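Fructosyl amine: oxygen oxidoreductase (PDB 3DJE) is an FAD-dependent deglycating enzyme that oxidises fructosyl amino acids (Amadori products), with molecular oxygen as the electron acceptor. Local coordinates at residues 57-62 and 112-117; 99-104 and 257-262; 121-126 and 147-152. All blocks are in the same frame, centred on the assembly; numbering follows the deposited sequence.

Contact 2 is the buried one, contact 1 is partly buried beside the substrate pocket, and contact 3 lies at the surface. Contacts 1 and 2 use the two ends of helix 103-113 and touch where Arg112 NH1 packs on Ile260. Contacts 2 and 3 share one mixed sheet: strand 96-100 pairs with 256-259 in contact 2 and with 147-151, a strand of contact 3. Contact 3 also meets contact 1, through Val113 and Pro115 packing on Leu121 and Tyr149. Chemistry follows place: side-chain contacts over arginine guanidinium faces and a bridging water near the ligand, a carboxylate gripping backbone amides in the buried contact, and regular antiparallel pairing with apolar, aromatic and charged side chains outside.

Contact 1: residues 57-62 and 112-117; sequences SGQYSN and RVRPGE. With FSA (1-S-(carboxymethyl)-1-thio-beta-D-fructopyranose), chain D.
Tyr60 and Arg112 meet beside the substrate pocket of this MSOX/MTOX-family flavoenzyme, where loop 57-62 lies against the C-terminal end of helix 103-113. CE1 of Tyr60 stands over one face of the Arg112 guanidinium, offset toward its rim and 4.0 Å from CZ of Arg112, with the two planes 35° apart. At the ring's far end, Tyr60 OH lies 3.2 Å from carboxylate oxygen OAB of FSA, the bound thio-fructopyranose, whose carboxymethyl end thus faces the phenol. The backbones are joined by one nearly straight hydrogen bond, Gln59 N to Arg112 O (3.0 Å, 167°), using an in-plane carbonyl lone pair. A water ties the same two residues a second time. It accepts from Arg112 NE in the guanidinium plane at 2.8 Å, donates to Gln59 O at 3.2 Å, and sits over one face of the Tyr60 ring. Arg114, just past the helix with positive phi, reaches back to the loop and is steadied by a salt bridge from NH2 to Glu71 of helix 64-83. Gln59 lays its CG over one face of the Arg114 guanidinium, 3.5 Å from NE of Arg114.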
loop_
_atom_site.group_PDB
_atom_site.type_symbol
_atom_site.label_atom_id
_atom_site.label_comp_id
_atom_site.label_asym_id
_atom_site.label_seq_id
_atom_site.Cartn_x
_atom_site.Cartn_y
_atom_site.Cartn_z
ATOM N N SER A 57 1.979 -9.531 -10.301
ATOM C CA SER A 57 2.304 -10.750 -9.549
ATOM C C SER A 57 3.764 -10.853 -9.066
ATOM O O SER A 57 4.220 -11.947 -8.717
ATOM C CB SER A 57 1.950 -11.978 -10.394
ATOM O OG SER A 57 2.627 -11.928 -11.636
ATOM N N GLY A 58 4.473 -9.728 -9.008
ATOM C CA GLY A 58 5.878 -9.700 -8.564
ATOM C C GLY A 58 6.162 -10.354 -7.219
ATOM O O GLY A 58 5.329 -10.306 -6.310
ATOM N N GLN A 59 7.333 -10.978 -7.106
ATOM C CA GLN A 59 7.765 -11.634 -5.865
ATOM C C GLN A 59 8.725 -10.762 -5.072
ATOM O O GLN A 59 9.324 -9.849 -5.625
ATOM C CB GLN A 59 8.426 -12.985 -6.167
ATOM C CG GLN A 59 7.431 -14.055 -6.648
ATOM C CD GLN A 59 6.482 -14.548 -5.551
ATOM O OE1 GLN A 59 5.388 -15.046 -5.833
ATOM N NE2 GLN A 59 6.897 -14.431 -4.311
ATOM N N TYR A 60 8.862 -11.047 -3.778
ATOM C CA TYR A 60 9.715 -10.231 -2.902
ATOM C C TYR A 60 10.767 -11.061 -2.191
ATOM O O TYR A 60 11.592 -10.534 -1.446
ATOM C CB TYR A 60 8.852 -9.418 -1.921
ATOM C CG TYR A 60 8.124 -8.330 -2.658
ATOM C CD1 TYR A 60 8.714 -7.079 -2.836
ATOM C CD2 TYR A 60 6.886 -8.571 -3.259
ATOM C CE1 TYR A 60 8.073 -6.079 -3.547
ATOM C CE2 TYR A 60 6.236 -7.570 -3.981
ATOM C CZ TYR A 60 6.834 -6.335 -4.115
ATOM O OH TYR A 60 6.208 -5.341 -4.826
ATOM N N SER A 61 10.734 -12.360 -2.456
ATOM C CA SER A 61 11.629 -13.331 -1.856
ATOM C C SER A 61 12.083 -14.315 -2.921
ATOM O O SER A 61 11.385 -14.521 -3.909
ATOM C CB SER A 61 10.881 -14.105 -0.772
ATOM O OG SER A 61 11.664 -15.158 -0.247
ATOM N N ASN A 62 13.244 -14.931 -2.697
ATOM C CA ASN A 62 13.704 -16.043 -3.534
ATOM C C ASN A 62 13.537 -17.386 -2.816
ATOM O O ASN A 62 13.946 -18.434 -3.321
ATOM C CB ASN A 62 15.152 -15.838 -4.010
ATOM C CG ASN A 62 16.149 -15.739 -2.863
ATOM O OD1 ASN A 62 15.786 -15.819 -1.691
ATOM N ND2 ASN A 62 17.421 -15.561 -3.204
ATOM N N ARG A 112 12.312 -10.276 -8.355
ATOM C CA ARG A 112 10.972 -9.705 -8.432
ATOM C C ARG A 112 10.180 -10.208 -9.638
ATOM O O ARG A 112 9.010 -10.607 -9.507
ATOM C CB ARG A 112 11.059 -8.180 -8.409
ATOM C CG ARG A 112 11.554 -7.675 -7.037
ATOM C CD ARG A 112 11.403 -6.165 -6.807
ATOM N NE ARG A 112 10.031 -5.682 -6.999
ATOM C CZ ARG A 112 9.649 -4.424 -6.786
ATOM N NH1 ARG A 112 10.532 -3.529 -6.359
ATOM N NH2 ARG A 112 8.392 -4.056 -7.008
ATOM N N VAL A 113 10.838 -10.230 -10.795
ATOM C CA VAL A 113 10.185 -10.505 -12.071
ATOM C C VAL A 113 10.205 -11.992 -12.466
ATOM O O VAL A 113 9.293 -12.464 -13.158
ATOM C CB VAL A 113 10.823 -9.618 -13.198
ATOM C CG1 VAL A 113 10.265 -9.969 -14.592
ATOM C CG2 VAL A 113 10.586 -8.151 -12.907
ATOM N N ARG A 114 11.228 -12.728 -12.018
ATOM C CA ARG A 114 11.414 -14.147 -12.392
ATOM C C ARG A 114 11.242 -14.357 -13.902
ATOM O O ARG A 114 10.341 -15.088 -14.339
ATOM C CB ARG A 114 10.472 -15.065 -11.603
ATOM C CG ARG A 114 10.704 -15.022 -10.104
ATOM C CD ARG A 114 9.891 -16.085 -9.407
ATOM N NE ARG A 114 8.462 -15.828 -9.531
ATOM C CZ ARG A 114 7.521 -16.742 -9.308
ATOM N NH1 ARG A 114 7.858 -17.979 -8.967
ATOM N NH2 ARG A 114 6.245 -16.419 -9.443
ATOM N N PRO A 115 12.101 -13.698 -14.708
ATOM C CA PRO A 115 11.881 -13.677 -16.157
ATOM C C PRO A 115 11.969 -15.054 -16.814
ATOM O O PRO A 115 11.351 -15.281 -17.867
ATOM C CB PRO A 115 12.999 -12.755 -16.669
ATOM C CG PRO A 115 14.061 -12.816 -15.620
ATOM C CD PRO A 115 13.315 -12.950 -14.324
ATOM N N GLY A 116 12.710 -15.969 -16.192
ATOM C CA GLY A 116 12.864 -17.323 -16.735
ATOM C C GLY A 116 11.596 -18.156 -16.660
ATOM O O GLY A 116 11.496 -19.229 -17.278
ATOM N N GLU A 117 10.622 -17.670 -15.900
ATOM C CA GLU A 117 9.386 -18.398 -15.699
ATOM C C GLU A 117 8.277 -17.897 -16.618
ATOM O O GLU A 117 7.209 -18.513 -16.691
ATOM C CB GLU A 117 8.961 -18.334 -14.233
ATOM C CG GLU A 117 10.008 -18.909 -13.282
ATOM C CD GLU A 117 9.428 -19.325 -11.944
ATOM O OE1 GLU A 117 8.297 -18.900 -11.622
ATOM O OE2 GLU A 117 10.104 -20.085 -11.211
HETATM O OAB FSA D . 3.490 -3.736 -5.108
HETATM C CAL FSA D . 3.796 -3.158 -6.174
HETATM O OAA FSA D . 3.759 -3.745 -7.286
HETATM C CAH FSA D . 4.254 -1.714 -6.170
HETATM S SAK FSA D . 4.430 -1.064 -4.539
HETATM C C1 FSA D . 5.037 0.520 -5.051
HETATM C C2 FSA D . 5.805 1.208 -3.914
HETATM O O2 FSA D . 5.878 2.621 -4.166
HETATM C C3 FSA D . 7.225 0.647 -3.786
HETATM O O3 FSA D . 7.990 0.967 -4.958
HETATM C C4 FSA D . 7.924 1.135 -2.513
HETATM O O4 FSA D . 9.167 0.433 -2.348
HETATM C C5 FSA D . 7.066 0.901 -1.266
HETATM O O5 FSA D . 6.977 -0.492 -0.957
HETATM C C6 FSA D . 5.681 1.492 -1.486
HETATM O O6 FSA D . 5.104 0.933 -2.680
HETATM O O HOH W 1 7.905 -7.487 -7.218
#

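Contact 2: residues 99-104 and 257-262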
loop_
_atom_site.group_PDB
_atom_site.type_symbol
_atom_site.label_atom_id
_atom_site.label_comp_id
_atom_site.label_asym_id
_atom_site.label_seq_id
_atom_site.Cartn_x
_atom_site.Cartn_y
_atom_site.Cartn_z
ATOM N N SER A 99 12.068 -2.523 -14.483
ATOM C CA SER A 99 13.454 -2.294 -14.931
ATOM C C SER A 99 14.360 -1.897 -13.773
ATOM O O SER A 99 13.879 -1.614 -12.675
ATOM C CB SER A 99 13.486 -1.218 -16.014
ATOM O OG SER A 99 12.976 0.001 -15.521
ATOM N N ALA A 100 15.669 -1.913 -14.027
ATOM C CA ALA A 100 16.672 -1.480 -13.055
ATOM C C ALA A 100 17.907 -1.009 -13.817
ATOM O O ALA A 100 17.909 -1.004 -15.049
ATOM C CB ALA A 100 17.022 -2.613 -12.082
ATOM N N CYS A 101 18.937 -0.592 -13.082
ATOM C CA CYS A 101 20.141 -0.025 -13.708
ATOM C C CYS A 101 21.447 -0.678 -13.238
ATOM O O CYS A 101 22.297 -1.070 -14.061
ATOM C CB CYS A 101 20.209 1.467 -13.439
ATOM S SG CYS A 101 18.865 2.396 -14.161
ATOM N N SER A 102 21.615 -0.771 -11.925
ATOM C CA SER A 102 22.852 -1.291 -11.334
ATOM C C SER A 102 22.855 -2.816 -11.283
ATOM O O SER A 102 21.806 -3.463 -11.445
ATOM C CB SER A 102 23.048 -0.703 -9.930
ATOM O OG SER A 102 22.171 -1.312 -8.989
ATOM N N GLN A 103 24.024 -3.407 -11.048
ATOM C CA GLN A 103 24.083 -4.857 -10.923
ATOM C C GLN A 103 23.254 -5.346 -9.738
ATOM O O GLN A 103 22.525 -6.331 -9.863
ATOM C CB GLN A 103 25.517 -5.382 -10.831
ATOM C CG GLN A 103 25.603 -6.914 -10.946
ATOM C CD GLN A 103 24.892 -7.453 -12.189
ATOM O OE1 GLN A 103 25.304 -7.183 -13.321
ATOM N NE2 GLN A 103 23.817 -8.208 -11.981
ATOM N N GLU A 104 23.351 -4.648 -8.605
ATOM C CA GLU A 104 22.527 -4.992 -7.438
ATOM C C GLU A 104 21.031 -4.826 -7.727
ATOM O O GLU A 104 20.224 -5.659 -7.322
ATOM C CB GLU A 104 22.924 -4.173 -6.211
ATOM C CG GLU A 104 22.455 -4.807 -4.912
ATOM C CD GLU A 104 22.987 -4.137 -3.655
ATOM O OE1 GLU A 104 23.611 -3.048 -3.745
ATOM O OE2 GLU A 104 22.773 -4.716 -2.560
ATOM N N ILE A 257 5.208 2.454 -16.158
ATOM C CA ILE A 257 6.664 2.493 -16.362
ATOM C C ILE A 257 7.322 2.499 -14.983
ATOM O O ILE A 257 7.105 3.424 -14.212
ATOM C CB ILE A 257 7.076 3.748 -17.166
ATOM C CG1 ILE A 257 6.371 3.769 -18.530
ATOM C CG2 ILE A 257 8.608 3.844 -17.283
ATOM C CD1 ILE A 257 6.714 2.606 -19.449
ATOM N N PHE A 258 8.118 1.475 -14.678
ATOM C CA PHE A 258 8.612 1.266 -13.318
ATOM C C PHE A 258 10.085 0.875 -13.354
ATOM O O PHE A 258 10.456 -0.080 -14.029
ATOM C CB PHE A 258 7.761 0.162 -12.680
ATOM C CG PHE A 258 7.735 0.147 -11.160
ATOM C CD1 PHE A 258 6.511 0.199 -10.487
ATOM C CD2 PHE A 258 8.897 0.002 -10.405
ATOM C CE1 PHE A 258 6.441 0.144 -9.082
ATOM C CE2 PHE A 258 8.840 -0.044 -8.988
ATOM C CZ PHE A 258 7.603 0.024 -8.331
ATOM N N ASN A 259 10.929 1.651 -12.681
ATOM C CA ASN A 259 12.328 1.271 -12.481
ATOM C C ASN A 259 12.563 1.262 -10.985
ATOM O O ASN A 259 12.347 2.274 -10.305
ATOM C CB ASN A 259 13.281 2.240 -13.193
ATOM C CG ASN A 259 14.748 1.854 -13.031
ATOM O OD1 ASN A 259 15.257 1.758 -11.918
ATOM N ND2 ASN A 259 15.444 1.673 -14.154
ATOM N N ILE A 260 13.012 0.117 -10.485
ATOM C CA ILE A 260 13.094 -0.104 -9.042
ATOM C C ILE A 260 14.226 0.685 -8.375
ATOM O O ILE A 260 14.347 0.678 -7.154
ATOM C CB ILE A 260 13.156 -1.609 -8.699
ATOM C CG1 ILE A 260 14.494 -2.228 -9.122
ATOM C CG2 ILE A 260 11.981 -2.340 -9.354
ATOM C CD1 ILE A 260 14.678 -3.668 -8.668
ATOM N N GLU A 261 15.029 1.372 -9.185
ATOM C CA GLU A 261 16.074 2.258 -8.671
ATOM C C GLU A 261 15.840 3.733 -8.972
ATOM O O GLU A 261 16.705 4.568 -8.684
ATOM C CB GLU A 261 17.430 1.850 -9.263
ATOM C CG GLU A 261 17.855 0.446 -8.882
ATOM C CD GLU A 261 19.254 0.158 -9.333
ATOM O OE1 GLU A 261 20.206 0.579 -8.623
ATOM O OE2 GLU A 261 19.390 -0.479 -10.391
ATOM N N ARG A 262 14.694 4.066 -9.563
ATOM C CA ARG A 262 14.437 5.441 -9.963
ATOM C C ARG A 262 13.034 5.886 -9.576
ATOM O O ARG A 262 12.842 6.952 -8.992
ATOM C CB ARG A 262 14.629 5.622 -11.476
ATOM C CG ARG A 262 16.016 5.237 -11.995
ATOM C CD ARG A 262 17.053 6.281 -11.577
ATOM N NE ARG A 262 18.334 6.045 -12.245
ATOM C CZ ARG A 262 19.339 5.332 -11.742
ATOM N NH1 ARG A 262 19.246 4.777 -10.540
ATOM N NH2 ARG A 262 20.456 5.173 -12.454
#
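Ser99 and Asn259 form a parallel beta bridge between the ends of strands 96-100 and 256-259. Ile260 N donates to Ser99 O at 2.9 Å, whereas the bond from Ser99 N to Phe258 O is weak, bent to 125° at the hydrogen. Ser99 OG adds a second bond to the same oxygen: with chi1 at 60° it lies between its own N and carbonyl carbon and donates to Phe258 O, also at 2.9 Å. Asn259 OD1 accepts from Glu261 N, two residues on, in an Asx turn that ends the strand, and Arg262 N bonds to Asn259 O. The turn brings up Glu261, whose carboxylate is the polar centre of this packed part. Glu261 OE2 accepts from Cys101 N on its anti side, somewhat out of the carboxylate plane, and from Ser102 N through its syn lone pair, each at 2.7 Å. Glu261 OE1 accepts a hydrogen bond from Ser102 OG at 2.8 Å. Three donors therefore fix the rotation of the group, and the nearby N-terminus of helix 103-113 would favour its negative charge.

Toward solvent the fit is looser. Cys101 SG, partly exposed, receives a weak bond from Asn259 ND2 and rests over one face of the Arg262 guanidinium, 3.6 Å from NH2 of Arg262. That arginine, also partly exposed, has a long, weak ion pair with Glu319.

Ser102 is the N-cap of helix 103-113, its OG also bonded to Gly105 N. On the strand side, Phe258 lines the FSA pocket and stacks its ring with Phe264, while Ala100 CB and Ile260 CG1 touch at 3.9 Å, Ala100 packing further on Leu106 and Ile260 on Arg108 of the helix. Ala100 pairs by its backbone with Lys147, so strand 96-100 runs between strands 256-259 and 147-151.

Contact 3: residues 121-126 and 147-152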
loop_
_atom_site.group_PDB
_atom_site.type_symbol
_atom_site.label_atom_id
_atom_site.label_comp_id
_atom_site.label_asym_id
_atom_site.label_seq_id
_atom_site.Cartn_x
_atom_site.Cartn_y
_atom_site.Cartn_z
ATOM N N LEU A 121 7.385 -12.246 -21.507
ATOM C CA LEU A 121 8.083 -10.997 -21.189
ATOM C C LEU A 121 9.044 -10.604 -22.300
ATOM O O LEU A 121 9.761 -11.461 -22.846
ATOM C CB LEU A 121 8.843 -11.106 -19.864
ATOM C CG LEU A 121 8.006 -11.261 -18.599
ATOM C CD1 LEU A 121 8.905 -11.588 -17.414
ATOM C CD2 LEU A 121 7.199 -10.001 -18.322
ATOM N N VAL A 122 9.051 -9.318 -22.633
ATOM C CA VAL A 122 9.964 -8.782 -23.633
ATOM C C VAL A 122 11.132 -8.157 -22.887
ATOM O O VAL A 122 10.924 -7.350 -21.992
ATOM C CB VAL A 122 9.282 -7.741 -24.560
ATOM C CG1 VAL A 122 10.241 -7.288 -25.651
ATOM C CG2 VAL A 122 8.001 -8.326 -25.175
ATOM N N GLU A 123 12.357 -8.554 -23.231
ATOM C CA GLU A 123 13.539 -7.973 -22.602
ATOM C C GLU A 123 13.931 -6.681 -23.319
ATOM O O GLU A 123 14.062 -6.670 -24.548
ATOM C CB GLU A 123 14.699 -8.970 -22.627
ATOM C CG GLU A 123 15.943 -8.504 -21.912
ATOM C CD GLU A 123 17.056 -9.529 -21.995
ATOM O OE1 GLU A 123 16.862 -10.663 -21.495
ATOM O OE2 GLU A 123 18.119 -9.199 -22.578
ATOM N N LEU A 124 14.108 -5.601 -22.558
ATOM C CA LEU A 124 14.481 -4.303 -23.125
ATOM C C LEU A 124 15.851 -3.896 -22.614
ATOM O O LEU A 124 16.083 -3.872 -21.403
ATOM C CB LEU A 124 13.467 -3.210 -22.765
ATOM C CG LEU A 124 12.057 -3.228 -23.363
ATOM C CD1 LEU A 124 11.199 -4.279 -22.757
ATOM C CD2 LEU A 124 11.397 -1.866 -23.154
ATOM N N THR A 125 16.750 -3.568 -23.543
ATOM C CA THR A 125 18.133 -3.224 -23.205
ATOM C C THR A 125 18.631 -1.953 -23.898
ATOM O O THR A 125 19.716 -1.460 -23.572
ATOM C CB THR A 125 19.106 -4.370 -23.580
ATOM O OG1 THR A 125 18.962 -4.666 -24.978
ATOM C CG2 THR A 125 18.827 -5.628 -22.749
ATOM N N ARG A 126 17.856 -1.441 -24.853
ATOM C CA ARG A 126 18.244 -0.251 -25.628
ATOM C C ARG A 126 17.230 0.872 -25.441
ATOM O O ARG A 126 16.029 0.600 -25.416
ATOM C CB ARG A 126 18.336 -0.586 -27.124
ATOM C CG ARG A 126 19.337 -1.676 -27.485
ATOM C CD ARG A 126 19.436 -1.875 -28.995
ATOM N NE ARG A 126 18.140 -2.106 -29.645
ATOM C CZ ARG A 126 17.503 -3.276 -29.687
ATOM N NH1 ARG A 126 18.017 -4.361 -29.107
ATOM N NH2 ARG A 126 16.336 -3.361 -30.310
ATOM N N LYS A 147 17.573 -1.352 -17.991
ATOM C CA LYS A 147 17.394 -2.663 -18.568
ATOM C C LYS A 147 16.201 -3.272 -17.867
ATOM O O LYS A 147 16.073 -3.157 -16.645
ATOM C CB LYS A 147 18.610 -3.544 -18.304
ATOM C CG LYS A 147 18.552 -4.874 -19.031
ATOM C CD LYS A 147 19.739 -5.767 -18.695
ATOM C CE LYS A 147 19.549 -7.157 -19.295
ATOM N NZ LYS A 147 18.547 -7.963 -18.551
ATOM N N GLY A 148 15.335 -3.939 -18.607
ATOM C CA GLY A 148 14.165 -4.488 -17.938
ATOM C C GLY A 148 13.334 -5.436 -18.749
ATOM O O GLY A 148 13.753 -5.896 -19.823
ATOM N N TYR A 149 12.145 -5.711 -18.218
ATOM C CA TYR A 149 11.219 -6.680 -18.794
ATOM C C TYR A 149 9.837 -6.080 -18.918
ATOM O O TYR A 149 9.301 -5.536 -17.946
ATOM C CB TYR A 149 11.147 -7.931 -17.924
ATOM C CG TYR A 149 12.478 -8.621 -17.805
ATOM C CD1 TYR A 149 12.960 -9.417 -18.846
ATOM C CD2 TYR A 149 13.274 -8.450 -16.671
ATOM C CE1 TYR A 149 14.207 -10.043 -18.750
ATOM C CE2 TYR A 149 14.515 -9.071 -16.565
ATOM C CZ TYR A 149 14.972 -9.863 -17.604
ATOM O OH TYR A 149 16.204 -10.477 -17.478
ATOM N N PHE A 150 9.259 -6.187 -20.112
ATOM C CA PHE A 150 7.925 -5.655 -20.367
ATOM C C PHE A 150 6.876 -6.754 -20.394
ATOM O O PHE A 150 6.992 -7.705 -21.167
ATOM C CB PHE A 150 7.900 -4.859 -21.681
ATOM C CG PHE A 150 6.564 -4.229 -21.992
ATOM C CD1 PHE A 150 5.959 -3.338 -21.097
ATOM C CD2 PHE A 150 5.909 -4.515 -23.195
ATOM C CE1 PHE A 150 4.717 -2.756 -21.391
ATOM C CE2 PHE A 150 4.658 -3.927 -23.502
ATOM C CZ PHE A 150 4.065 -3.048 -22.599
ATOM N N ALA A 151 5.870 -6.624 -19.536
ATOM C CA ALA A 151 4.711 -7.503 -19.559
ATOM C C ALA A 151 3.651 -6.756 -20.355
ATOM O O ALA A 151 3.171 -5.692 -19.946
ATOM C CB ALA A 151 4.221 -7.816 -18.141
ATOM N N ARG A 152 3.302 -7.311 -21.510
ATOM C CA ARG A 152 2.348 -6.665 -22.416
ATOM C C ARG A 152 0.936 -6.590 -21.836
ATOM O O ARG A 152 0.178 -5.650 -22.128
ATOM C CB ARG A 152 2.295 -7.400 -23.756
ATOM C CG ARG A 152 3.653 -7.520 -24.466
ATOM C CD ARG A 152 3.444 -8.244 -25.781
ATOM N NE ARG A 152 4.641 -8.474 -26.592
ATOM C CZ ARG A 152 4.993 -7.731 -27.638
ATOM N NH1 ARG A 152 4.272 -6.666 -27.971
ATOM N NH2 ARG A 152 6.074 -8.042 -28.348
#
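Val122 with Phe150 and Leu124 with Gly148 are the hydrogen-bonded pairs of two short antiparallel strands, 122-124 and 147-151, whose directions differ by 151°. Glu123 and Tyr149 form the non-hydrogen-bonded pair between them. Four backbone bonds join the strands: Val122 N to Phe150 O (3.0 Å) and its return from Phe150 N to Val122 O, then Leu124 N to Gly148 O (2.8 Å) and its return from Gly148 N to Leu124 O. Gly148 is almost fully extended, and the bond to its oxygen is nearly straight. CA-H...O contacts, among them one from Tyr149 CA to Val122 O, fill the gaps between the bonds.

The pair belongs to the large mixed sheet of the substrate side of the fold, apart from the Rossmann-type sheet that carries the dinucleotide. Strand 147-151 is held on its other edge by strand 96-100.

On the face of Glu123 and Tyr149, the two side chains lie alongside and point the same way, with carboxylate and ring planes 87° apart; Glu123 CG comes 3.9 Å from CE1 of Tyr149. Lys147 NZ stays 4.2 Å from Glu123 OE2, opposite charges beyond salt-bridge range. Thr125 CG2 lies beside the lysine chain, 3.8 Å from CG of Lys147. Tyr149 also packs on Leu109 and Val113 of helix 103-113. At the far end Leu121 CD2 meets Ala151 CB.

On the face of Val122, Leu124 and Phe150, CD1 of Leu124 presses on CB of Phe150 at 3.5 Å. CG of Phe150 is anti to the backbone N (chi1 -178°), and the side chain leads off to touch Leu133 and Pro255. Val122 CG2 touches the extended Arg152 chain, 3.6 Å from NE of Arg152.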